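Local coordinates for putative fumarylpyruvate hydrolase (Burkholderia cenocepacia, PDB 4MAQ), which is a putative enzyme of the fumarylacetoacetate hydrolase (FAH) family, whose chain holds more beta-strand than helix, at residues B[86-91]-B[207-212]. Sequence-based numbering, arbitrary orientation. Where two conformers were deposited one is given.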
loop_
_atom_site.group_PDB
_atom_site.type_symbol
_atom_site.label_atom_id
_atom_site.label_comp_id
_atom_site.label_asym_id
_atom_site.label_seq_id
_atom_site.Cartn_x
_atom_site.Cartn_y
_atom_site.Cartn_z
ATOM N N HIS B 86 0.768 -13.796 13.395
ATOM C CA HIS B 86 1.677 -13.341 14.445
ATOM C C HIS B 86 1.425 -11.906 14.866
ATOM O O HIS B 86 0.945 -11.098 14.059
ATOM C CB HIS B 86 3.130 -13.510 14.011
ATOM C CG HIS B 86 3.593 -14.930 14.129
ATOM N ND1 HIS B 86 4.890 -15.275 14.432
ATOM C CD2 HIS B 86 2.909 -16.097 14.019
ATOM C CE1 HIS B 86 4.994 -16.592 14.475
ATOM N NE2 HIS B 86 3.803 -17.114 14.237
ATOM N N HIS B 87 1.794 -11.592 16.111
ATOM C CA HIS B 87 1.703 -10.231 16.659
ATOM C C HIS B 87 3.077 -9.609 16.822
ATOM O O HIS B 87 4.031 -10.292 17.190
ATOM C CB HIS B 87 1.033 -10.238 18.054
ATOM C CG HIS B 87 1.712 -11.131 19.064
ATOM N ND1 HIS B 87 2.889 -10.787 19.709
ATOM C CD2 HIS B 87 1.384 -12.364 19.525
ATOM C CE1 HIS B 87 3.231 -11.764 20.542
ATOM N NE2 HIS B 87 2.349 -12.743 20.425
ATOM N N GLU B 88 3.142 -8.303 16.581
ATOM C CA GLU B 88 4.301 -7.485 16.933
ATOM C C GLU B 88 3.809 -6.147 17.470
ATOM O O GLU B 88 3.284 -5.318 16.708
ATOM C CB GLU B 88 5.202 -7.239 15.723
ATOM C CG GLU B 88 5.921 -8.475 15.232
ATOM C CD GLU B 88 6.523 -8.256 13.876
ATOM O OE1 GLU B 88 7.264 -7.270 13.722
ATOM O OE2 GLU B 88 6.238 -9.044 12.965
ATOM N N ILE B 89 3.980 -5.921 18.777
ATOM C CA ILE B 89 3.595 -4.640 19.401
ATOM C C ILE B 89 4.560 -3.516 18.955
ATOM O O ILE B 89 5.779 -3.716 18.947
ATOM C CB ILE B 89 3.620 -4.762 20.953
ATOM C CG1 ILE B 89 3.099 -3.497 21.639
ATOM C CG2 ILE B 89 5.004 -5.117 21.508
ATOM C CD1 ILE B 89 1.609 -3.398 21.528
ATOM N N GLU B 90 4.027 -2.337 18.614
ATOM C CA GLU B 90 4.866 -1.225 18.105
ATOM C C GLU B 90 4.335 0.127 18.530
ATOM O O GLU B 90 3.129 0.321 18.575
ATOM C CB GLU B 90 4.958 -1.279 16.581
ATOM C CG GLU B 90 5.328 -2.671 16.111
ATOM C CD GLU B 90 5.973 -2.780 14.760
ATOM O OE1 GLU B 90 6.388 -1.778 14.155
ATOM O OE2 GLU B 90 6.099 -3.952 14.350
ATOM N N LEU B 91 5.255 1.066 18.764
ATOM C CA LEU B 91 4.920 2.486 18.837
ATOM C C LEU B 91 4.598 3.003 17.431
ATOM O O LEU B 91 5.375 2.805 16.506
ATOM C CB LEU B 91 6.058 3.312 19.459
ATOM C CG LEU B 91 5.786 4.812 19.539
ATOM C CD1 LEU B 91 4.775 5.115 20.629
ATOM C CD2 LEU B 91 7.085 5.558 19.802
ATOM N N THR B 207 7.194 1.649 14.247
ATOM C CA THR B 207 8.625 1.883 14.514
ATOM C C THR B 207 9.415 0.660 14.990
ATOM O O THR B 207 10.578 0.787 15.399
ATOM C CB THR B 207 8.840 3.051 15.522
ATOM O OG1 THR B 207 8.164 2.781 16.761
ATOM C CG2 THR B 207 8.315 4.347 14.950
ATOM N N GLY B 208 8.797 -0.521 14.933
ATOM C CA GLY B 208 9.500 -1.757 15.258
ATOM C C GLY B 208 8.978 -2.383 16.528
ATOM O O GLY B 208 8.116 -1.829 17.213
ATOM N N THR B 209 9.500 -3.553 16.852
ATOM C CA THR B 209 8.940 -4.358 17.929
ATOM C C THR B 209 10.044 -4.993 18.757
ATOM O O THR B 209 11.069 -5.385 18.203
ATOM C CB THR B 209 8.012 -5.446 17.327
ATOM O OG1 THR B 209 7.158 -5.985 18.340
ATOM C CG2 THR B 209 8.788 -6.594 16.680
ATOM N N PRO B 210 9.839 -5.110 20.081
ATOM C CA PRO B 210 10.822 -5.832 20.889
ATOM C C PRO B 210 10.681 -7.345 20.665
ATOM O O PRO B 210 9.876 -7.787 19.850
ATOM C CB PRO B 210 10.423 -5.470 22.320
ATOM C CG PRO B 210 8.965 -5.204 22.251
ATOM C CD PRO B 210 8.742 -4.563 20.906
ATOM N N ALA B 211 11.501 -8.131 21.351
ATOM C CA ALA B 211 11.462 -9.580 21.215
ATOM C C ALA B 211 10.099 -10.160 21.599
ATOM O O ALA B 211 9.278 -9.528 22.284
ATOM C CB ALA B 211 12.564 -10.216 22.057
ATOM N N GLY B 212 9.863 -11.374 21.146
ATOM C CA GLY B 212 8.706 -12.125 21.611
ATOM C C GLY B 212 7.570 -12.223 20.618
ATOM O O GLY B 212 6.456 -12.641 20.981
HETATM O O HOH W 1 8.166 0.585 18.498
#
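Leu91 and Thr207 open the contact between strand 85-95 and the loop linking strands 204-206 and 214-216, both antiparallel partners of that strand. Among the hydrogen bonds, Leu91 O takes two from one residue: Thr207 N donates at 3.1 Å, and Thr207 OG1 comes in at 2.8 Å, tilted 29° from the carbonyl plane. With chi1 58°, Thr207 OG1 sits between its own backbone N and carbonyl carbon, close enough for both donors to share one acceptor. Ile89 O accepts from Thr209 OG1 at 2.7 Å, and Thr209 CA adds a CA-H...O contact to the same oxygen; that hydroxyl also bonds Gln175, which holds Ile89 N and His87 ND1 as well. The carboxylate of Glu90 reaches back over Gly208, whose N meets OE1 at 2.8 Å from above the carboxylate plane. A water completes the polar set, accepting from Leu91 N and donating to Thr207 OG1 and Gly208 O.

Weaker contacts accompany these bonds. Glu90 CA lies 3.4 Å from Gly208 O in a CA-H...O contact, and Pro210 CD rests on Ile89 CG2 at 3.8 Å. Gly208, at phi 112°, has backbone angles suited to glycine. The chemistry implies that, beyond the backbone bond at Thr207, side-chain groups and a water carry the polar contacts, tying an irregular loop to a largely buried strand between its two antiparallel partners.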